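Local coordinates for uncharacterized protein (Bordetella pertussis, PDB 3FVV), which probably hydrolyses histidinol phosphate to histidinol and phosphate in histidine biosynthesis, as a magnesium-dependent phosphatase of the HAD-like superfamily, at residues 180-194 and 197-209. Numbering follows the deposited sequence.
Sequences ESYFYSDSVNDVPLL and VTRPIAANPSPGL
Strands 180-185 and 199-203 pair in parallel through a ladder of backbone bonds: R199 N to S181 O, F183 N to R199 O (weak), I201 N to F183 O, S185 N to I201 O and A203 N to S185 O. Past the strand ends S206 N bonds D186 O (3.0 Å). Where the ladder begins, T198 OG1 gives its proton to the anti lone pair of E180 OE1 (2.7 Å) and accepts from S181 N, while S181 OG takes T198 N at 2.8 Å. The E180 carboxylate stacks on the R199 guanidinium, planes 10° apart; E180 OE2 lies 3.3 Å from R199 NH1, a pairing of charges alone. Helix 191-196 makes the crossover of this beta-alpha-beta unit of the Rossmann-like HAD core, in which strand 5-9 flanks 180-185 on its other edge. D186, just past the strand, has its side chain near a bound sulfate. On one face of the sheet, I201 CG1 sits over the Y184 ring, 4.0 Å from its centroid, and R199 CB packs off-centre against Y182. On the other, L194 CD2 meets P200 CB (3.7 Å), and L194 CD1 meets L209 CD1 tip to tip. With CG anti to the backbone N (chi1 -179°), L209 brings CD2 within 3.3 Å of S185 O.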
ATOM      1  N   GLU A 180      13.482  -3.773  18.034  1.00 16.83           N
ATOM      2  CA  GLU A 180      13.764  -3.959  16.601  1.00 17.08           C
ATOM      3  C   GLU A 180      12.608  -3.328  15.848  1.00 16.07           C
ATOM      4  O   GLU A 180      11.505  -3.227  16.377  1.00 16.62           O
ATOM      5  CB  GLU A 180      13.706  -5.426  16.171  1.00 18.76           C
ATOM      6  CG  GLU A 180      14.628  -6.388  16.854  1.00 23.63           C
ATOM      7  CD  GLU A 180      16.073  -6.023  16.673  1.00 30.09           C
ATOM      8  OE1 GLU A 180      16.429  -5.292  15.694  1.00 32.25           O
ATOM      9  OE2 GLU A 180      16.871  -6.459  17.534  1.00 34.69           O
ATOM     10  N   SER A 181      12.834  -3.013  14.594  1.00 16.12           N
ATOM     11  CA  SER A 181      11.767  -2.605  13.648  1.00 15.14           C
ATOM     12  C   SER A 181      11.930  -3.410  12.408  1.00 15.46           C
ATOM     13  O   SER A 181      13.043  -3.450  11.856  1.00 14.41           O
ATOM     14  CB  SER A 181      11.905  -1.150  13.260  1.00 15.39           C
ATOM     15  OG  SER A 181      13.291  -0.849  13.104  1.00 16.66           O
ATOM     16  N   TYR A 182      10.839  -4.073  11.987  1.00 14.93           N
ATOM     17  CA  TYR A 182      10.783  -4.881  10.775  1.00 14.96           C
ATOM     18  C   TYR A 182      10.029  -4.079   9.678  1.00 14.76           C
ATOM     19  O   TYR A 182       9.150  -3.299   9.997  1.00 14.58           O
ATOM     20  CB  TYR A 182       9.961  -6.151  11.033  1.00 15.35           C
ATOM     21  CG  TYR A 182      10.535  -7.118  12.044  1.00 15.81           C
ATOM     22  CD1 TYR A 182      11.228  -8.244  11.634  1.00 19.62           C
ATOM     23  CD2 TYR A 182      10.361  -6.937  13.403  1.00 21.38           C
ATOM     24  CE1 TYR A 182      11.759  -9.149  12.542  1.00 20.15           C
ATOM     25  CE2 TYR A 182      10.917  -7.838  14.319  1.00 22.43           C
ATOM     26  CZ  TYR A 182      11.623  -8.926  13.853  1.00 22.55           C
ATOM     27  OH  TYR A 182      12.148  -9.871  14.697  1.00 32.28           O
ATOM     28  N   PHE A 183      10.419  -4.249   8.416  1.00 13.77           N
ATOM     29  CA  PHE A 183       9.647  -3.771   7.270  1.00 14.96           C
ATOM     30  C   PHE A 183       9.779  -4.843   6.192  1.00 14.35           C
ATOM     31  O   PHE A 183      10.891  -5.293   5.904  1.00 15.08           O
ATOM     32  CB  PHE A 183      10.123  -2.408   6.758  1.00 15.80           C
ATOM     33  CG  PHE A 183       9.356  -1.898   5.559  1.00 14.47           C
ATOM     34  CD1 PHE A 183       7.954  -1.928   5.522  1.00 15.27           C
ATOM     35  CD2 PHE A 183      10.037  -1.370   4.471  1.00 16.37           C
ATOM     36  CE1 PHE A 183       7.263  -1.484   4.428  1.00 11.99           C
ATOM     37  CE2 PHE A 183       9.353  -0.880   3.381  1.00 14.75           C
ATOM     38  CZ  PHE A 183       7.966  -0.960   3.330  1.00 13.65           C
ATOM     39  N   TYR A 184       8.636  -5.342   5.724  1.00 12.10           N
ATOM     40  CA  TYR A 184       8.550  -6.259   4.644  1.00 11.43           C
ATOM     41  C   TYR A 184       8.163  -5.539   3.336  1.00 12.13           C
ATOM     42  O   TYR A 184       7.178  -4.828   3.302  1.00 13.31           O
ATOM     43  CB  TYR A 184       7.464  -7.308   4.947  1.00 11.44           C
ATOM     44  CG  TYR A 184       7.678  -8.174   6.172  1.00 11.53           C
ATOM     45  CD1 TYR A 184       8.050  -9.498   6.051  1.00 13.71           C
ATOM     46  CD2 TYR A 184       7.456  -7.675   7.450  1.00 15.19           C
ATOM     47  CE1 TYR A 184       8.215 -10.281   7.162  1.00 14.64           C
ATOM     48  CE2 TYR A 184       7.654  -8.445   8.569  1.00 13.19           C
ATOM     49  CZ  TYR A 184       8.014  -9.760   8.414  1.00 14.04           C
ATOM     50  OH  TYR A 184       8.180 -10.540   9.531  1.00 13.06           O
ATOM     51  N   SER A 185       8.927  -5.709   2.252  1.00 12.68           N
ATOM     52  CA  SER A 185       8.536  -5.160   0.977  1.00 13.12           C
ATOM     53  C   SER A 185       9.157  -5.917  -0.177  1.00 13.18           C
ATOM     54  O   SER A 185      10.114  -6.623  -0.014  1.00 13.15           O
ATOM     55  CB  SER A 185       8.835  -3.640   0.855  1.00 13.63           C
ATOM     56  OG  SER A 185       8.161  -3.087  -0.299  1.00 13.65           O
ATOM     57  N   ASP A 186       8.616  -5.689  -1.364  1.00 14.46           N
ATOM     58  CA  ASP A 186       8.977  -6.449  -2.579  1.00 14.74           C
ATOM     59  C   ASP A 186       9.792  -5.651  -3.570  1.00 14.80           C
ATOM     60  O   ASP A 186      10.345  -6.252  -4.487  1.00 14.84           O
ATOM     61  CB  ASP A 186       7.743  -6.855  -3.345  1.00 15.24           C
ATOM     62  CG  ASP A 186       6.984  -5.656  -3.884  1.00 15.22           C
ATOM     63  OD1 ASP A 186       6.745  -4.771  -3.081  1.00 21.91           O
ATOM     64  OD2 ASP A 186       6.698  -5.558  -5.091  1.00 18.78           O
ATOM     65  N   SER A 187       9.862  -4.336  -3.375  1.00 14.76           N
ATOM     66  CA  SER A 187      10.221  -3.389  -4.430  1.00 15.45           C
ATOM     67  C   SER A 187      11.404  -2.504  -4.108  1.00 16.01           C
ATOM     68  O   SER A 187      11.569  -2.044  -2.964  1.00 15.15           O
ATOM     69  CB  SER A 187       9.042  -2.456  -4.658  1.00 16.16           C
ATOM     70  OG  SER A 187       9.373  -1.428  -5.569  1.00 16.71           O
ATOM     71  N   VAL A 188      12.186  -2.180  -5.143  1.00 16.95           N
ATOM     72  CA  VAL A 188      13.319  -1.293  -4.982  1.00 16.81           C
ATOM     73  C   VAL A 188      12.838   0.096  -4.627  1.00 16.34           C
ATOM     74  O   VAL A 188      13.594   0.850  -4.028  1.00 15.50           O
ATOM     75  CB  VAL A 188      14.260  -1.269  -6.225  1.00 18.40           C
ATOM     76  CG1 VAL A 188      15.371  -0.261  -6.042  1.00 18.14           C
ATOM     77  CG2 VAL A 188      14.885  -2.656  -6.455  1.00 16.68           C
ATOM     78  N   ASN A 189      11.573   0.419  -4.942  1.00 15.95           N
ATOM     79  CA  ASN A 189      10.957   1.673  -4.493  1.00 15.07           C
ATOM     80  C   ASN A 189      11.025   1.857  -2.995  1.00 14.54           C
ATOM     81  O   ASN A 189      11.056   2.970  -2.512  1.00 14.29           O
ATOM     82  CB  ASN A 189       9.485   1.759  -4.888  1.00 14.88           C
ATOM     83  CG  ASN A 189       9.257   2.132  -6.371  1.00 17.36           C
ATOM     84  OD1 ASN A 189       8.229   1.765  -6.965  1.00 22.71           O
ATOM     85  ND2 ASN A 189      10.136   2.900  -6.923  1.00 14.93           N
ATOM     86  N   ASP A 190      11.002   0.762  -2.256  1.00 15.08           N
ATOM     87  CA  ASP A 190      11.000   0.815  -0.784  1.00 15.26           C
ATOM     88  C   ASP A 190      12.358   0.636  -0.075  1.00 15.18           C
ATOM     89  O   ASP A 190      12.423   0.484   1.174  1.00 15.82           O
ATOM     90  CB  ASP A 190      10.011  -0.201  -0.241  1.00 16.00           C
ATOM     91  CG  ASP A 190       8.581   0.339  -0.221  1.00 18.89           C
ATOM     92  OD1 ASP A 190       8.464   1.585  -0.223  1.00 18.57           O
ATOM     93  OD2 ASP A 190       7.609  -0.472  -0.211  1.00 19.12           O
ATOM     94  N   VAL A 191      13.447   0.724  -0.815  1.00 14.92           N
ATOM     95  CA  VAL A 191      14.779   0.718  -0.190  1.00 15.09           C
ATOM     96  C   VAL A 191      14.863   1.824   0.896  1.00 15.87           C
ATOM     97  O   VAL A 191      15.430   1.621   1.952  1.00 15.91           O
ATOM     98  CB  VAL A 191      15.887   0.850  -1.285  1.00 15.72           C
ATOM     99  CG1 VAL A 191      17.358   1.218  -0.668  1.00 15.53           C
ATOM    100  CG2 VAL A 191      15.885  -0.416  -2.220  1.00 13.37           C
ATOM    101  N   PRO A 192      14.237   2.994   0.673  1.00 16.26           N
ATOM    102  CA  PRO A 192      14.331   3.988   1.741  1.00 16.18           C
ATOM    103  C   PRO A 192      13.852   3.534   3.096  1.00 16.54           C
ATOM    104  O   PRO A 192      14.630   3.609   4.075  1.00 17.43           O
ATOM    105  CB  PRO A 192      13.502   5.153   1.203  1.00 16.56           C
ATOM    106  CG  PRO A 192      13.752   5.117  -0.262  1.00 16.59           C
ATOM    107  CD  PRO A 192      13.821   3.618  -0.601  1.00 17.36           C
ATOM    108  N   LEU A 193      12.634   2.971   3.176  1.00 15.58           N
ATOM    109  CA  LEU A 193      12.163   2.472   4.466  1.00 14.54           C
ATOM    110  C   LEU A 193      12.900   1.163   4.893  1.00 15.08           C
ATOM    111  O   LEU A 193      13.120   0.918   6.086  1.00 14.94           O
ATOM    112  CB  LEU A 193      10.642   2.273   4.477  1.00 14.59           C
ATOM    113  CG  LEU A 193      10.046   1.905   5.828  1.00 12.75           C
ATOM    114  CD1 LEU A 193      10.539   2.845   6.909  1.00 11.11           C
ATOM    115  CD2 LEU A 193       8.550   1.933   5.741  1.00 14.95           C
ATOM    116  N   LEU A 194      13.276   0.335   3.930  1.00 14.12           N
ATOM    117  CA  LEU A 194      13.974  -0.875   4.252  1.00 14.93           C
ATOM    118  C   LEU A 194      15.303  -0.512   4.944  1.00 16.05           C
ATOM    119  O   LEU A 194      15.706  -1.164   5.910  1.00 17.35           O
ATOM    120  CB  LEU A 194      14.184  -1.746   3.026  1.00 14.08           C
ATOM    121  CG  LEU A 194      13.019  -2.553   2.457  1.00 14.63           C
ATOM    122  CD1 LEU A 194      13.392  -3.106   1.118  1.00 11.77           C
ATOM    123  CD2 LEU A 194      12.605  -3.691   3.425  1.00 12.27           C
ATOM    124  N   VAL A 197      14.885   0.757   9.034  1.00 19.29           N
ATOM    125  CA  VAL A 197      14.484  -0.080  10.153  1.00 18.83           C
ATOM    126  C   VAL A 197      15.652  -0.963  10.539  1.00 19.29           C
ATOM    127  O   VAL A 197      16.616  -1.032   9.809  1.00 18.90           O
ATOM    128  CB  VAL A 197      13.274  -0.978   9.762  1.00 19.45           C
ATOM    129  CG1 VAL A 197      12.035  -0.139   9.607  1.00 16.22           C
ATOM    130  CG2 VAL A 197      13.575  -1.765   8.493  1.00 18.03           C
ATOM    131  N   THR A 198      15.554  -1.717  11.617  1.00 18.63           N
ATOM    132  CA  THR A 198      16.670  -2.633  11.909  1.00 19.32           C
ATOM    133  C   THR A 198      16.542  -3.982  11.231  1.00 19.88           C
ATOM    134  O   THR A 198      17.566  -4.623  11.054  1.00 18.64           O
ATOM    135  CB  THR A 198      16.864  -2.882  13.396  1.00 18.89           C
ATOM    136  OG1 THR A 198      15.667  -3.504  13.880  1.00 18.47           O
ATOM    137  CG2 THR A 198      17.131  -1.508  14.153  1.00 16.23           C
ATOM    138  N   ARG A 199      15.332  -4.435  10.855  1.00 19.80           N
ATOM    139  CA  ARG A 199      15.192  -5.734  10.208  1.00 19.70           C
ATOM    140  C   ARG A 199      14.401  -5.677   8.900  1.00 19.43           C
ATOM    141  O   ARG A 199      13.206  -6.007   8.850  1.00 17.21           O
ATOM    142  CB  ARG A 199      14.511  -6.713  11.136  1.00 21.13           C
ATOM    143  CG  ARG A 199      15.055  -6.741  12.515  1.00 27.09           C
ATOM    144  CD  ARG A 199      15.948  -7.953  12.759  1.00 35.11           C
ATOM    145  NE  ARG A 199      15.422  -8.702  13.913  1.00 40.83           N
ATOM    146  CZ  ARG A 199      16.087  -9.036  15.015  1.00 43.94           C
ATOM    147  NH1 ARG A 199      17.375  -8.728  15.164  1.00 47.41           N
ATOM    148  NH2 ARG A 199      15.448  -9.722  15.961  1.00 44.93           N
ATOM    149  N   PRO A 200      15.073  -5.279   7.822  1.00 18.64           N
ATOM    150  CA  PRO A 200      14.445  -5.283   6.510  1.00 18.05           C
ATOM    151  C   PRO A 200      14.250  -6.711   5.975  1.00 17.83           C
ATOM    152  O   PRO A 200      15.193  -7.538   6.061  1.00 18.59           O
ATOM    153  CB  PRO A 200      15.466  -4.527   5.640  1.00 17.44           C
ATOM    154  CG  PRO A 200      16.772  -4.771   6.315  1.00 17.98           C
ATOM    155  CD  PRO A 200      16.479  -4.833   7.780  1.00 18.85           C
ATOM    156  N   ILE A 201      13.082  -6.983   5.392  1.00 15.50           N
ATOM    157  CA  ILE A 201      12.756  -8.328   4.841  1.00 16.42           C
ATOM    158  C   ILE A 201      12.251  -8.097   3.423  1.00 15.24           C
ATOM    159  O   ILE A 201      11.302  -7.342   3.211  1.00 14.90           O
ATOM    160  CB  ILE A 201      11.594  -9.069   5.616  1.00 16.85           C
ATOM    161  CG1 ILE A 201      11.795  -9.063   7.159  1.00 20.74           C
ATOM    162  CG2 ILE A 201      11.435 -10.467   5.138  1.00 16.72           C
ATOM    163  CD1 ILE A 201      13.034  -9.753   7.619  1.00 23.34           C
ATOM    164  N   ALA A 202      12.915  -8.697   2.467  1.00 14.37           N
ATOM    165  CA  ALA A 202      12.539  -8.633   1.088  1.00 14.37           C
ATOM    166  C   ALA A 202      11.533  -9.764   0.903  1.00 14.36           C
ATOM    167  O   ALA A 202      11.888 -10.947   1.025  1.00 15.58           O
ATOM    168  CB  ALA A 202      13.749  -8.844   0.232  1.00 13.89           C
ATOM    169  N   ALA A 203      10.289  -9.391   0.664  1.00 13.81           N
ATOM    170  CA  ALA A 203       9.162 -10.319   0.547  1.00 14.18           C
ATOM    171  C   ALA A 203       8.745 -10.364  -0.913  1.00 14.19           C
ATOM    172  O   ALA A 203       8.431  -9.321  -1.510  1.00 13.99           O
ATOM    173  CB  ALA A 203       7.995  -9.867   1.417  1.00 12.39           C
ATOM    174  N   ASN A 204       8.742 -11.562  -1.492  1.00 13.89           N
ATOM    175  CA  ASN A 204       8.458 -11.729  -2.897  1.00 14.68           C
ATOM    176  C   ASN A 204       9.291 -10.730  -3.743  1.00 15.38           C
ATOM    177  O   ASN A 204       8.749 -10.079  -4.625  1.00 17.71           O
ATOM    178  CB  ASN A 204       6.946 -11.554  -3.182  1.00 13.47           C
ATOM    179  CG  ASN A 204       6.053 -12.315  -2.185  1.00 16.37           C
ATOM    180  OD1 ASN A 204       6.215 -13.518  -2.010  1.00 13.80           O
ATOM    181  ND2 ASN A 204       5.158 -11.593  -1.487  1.00 11.35           N
ATOM    182  N   PRO A 205      10.588 -10.582  -3.475  1.00 14.24           N
ATOM    183  CA  PRO A 205      11.282  -9.510  -4.126  1.00 14.64           C
ATOM    184  C   PRO A 205      11.336  -9.565  -5.647  1.00 15.15           C
ATOM    185  O   PRO A 205      11.329 -10.644  -6.233  1.00 15.89           O
ATOM    186  CB  PRO A 205      12.709  -9.650  -3.582  1.00 14.67           C
ATOM    187  CG  PRO A 205      12.772 -11.145  -3.195  1.00 14.89           C
ATOM    188  CD  PRO A 205      11.471 -11.310  -2.569  1.00 13.99           C
ATOM    189  N   SER A 206      11.394  -8.382  -6.256  1.00 15.37           N
ATOM    190  CA  SER A 206      11.677  -8.210  -7.649  1.00 16.28           C
ATOM    191  C   SER A 206      13.130  -8.635  -7.814  1.00 16.18           C
ATOM    192  O   SER A 206      13.881  -8.727  -6.828  1.00 16.35           O
ATOM    193  CB  SER A 206      11.515  -6.699  -8.047  1.00 16.46           C
ATOM    194  OG  SER A 206      12.537  -5.911  -7.424  1.00 16.95           O
ATOM    195  N   PRO A 207      13.541  -8.930  -9.044  1.00 17.43           N
ATOM    196  CA  PRO A 207      14.979  -9.248  -9.236  1.00 18.04           C
ATOM    197  C   PRO A 207      15.906  -8.159  -8.702  1.00 18.04           C
ATOM    198  O   PRO A 207      16.930  -8.448  -8.092  1.00 18.94           O
ATOM    199  CB  PRO A 207      15.100  -9.402 -10.751  1.00 17.88           C
ATOM    200  CG  PRO A 207      13.746  -9.888 -11.171  1.00 18.89           C
ATOM    201  CD  PRO A 207      12.757  -9.172 -10.268  1.00 17.67           C
ATOM    202  N   GLY A 208      15.538  -6.906  -8.890  1.00 18.52           N
ATOM    203  CA  GLY A 208      16.372  -5.833  -8.370  1.00 18.48           C
ATOM    204  C   GLY A 208      16.535  -5.896  -6.873  1.00 18.63           C
ATOM    205  O   GLY A 208      17.654  -5.802  -6.366  1.00 18.06           O
ATOM    206  N   LEU A 209      15.420  -6.061  -6.155  1.00 18.02           N
ATOM    207  CA  LEU A 209      15.503  -6.074  -4.711  1.00 18.68           C
ATOM    208  C   LEU A 209      16.136  -7.375  -4.201  1.00 18.78           C
ATOM    209  O   LEU A 209      16.826  -7.365  -3.185  1.00 18.88           O
ATOM    210  CB  LEU A 209      14.142  -5.833  -4.077  1.00 17.17           C
ATOM    211  CG  LEU A 209      14.119  -5.801  -2.530  1.00 18.24           C
ATOM    212  CD1 LEU A 209      14.938  -4.624  -2.004  1.00 15.03           C
ATOM    213  CD2 LEU A 209      12.661  -5.717  -1.987  1.00 14.71           C
TER
HETATM  214  O   HOH W   1      11.848  -3.537  -7.600  1.00 17.53           O
HETATM  215  O   HOH W   2      17.845  -1.634   7.618  1.00 23.86           O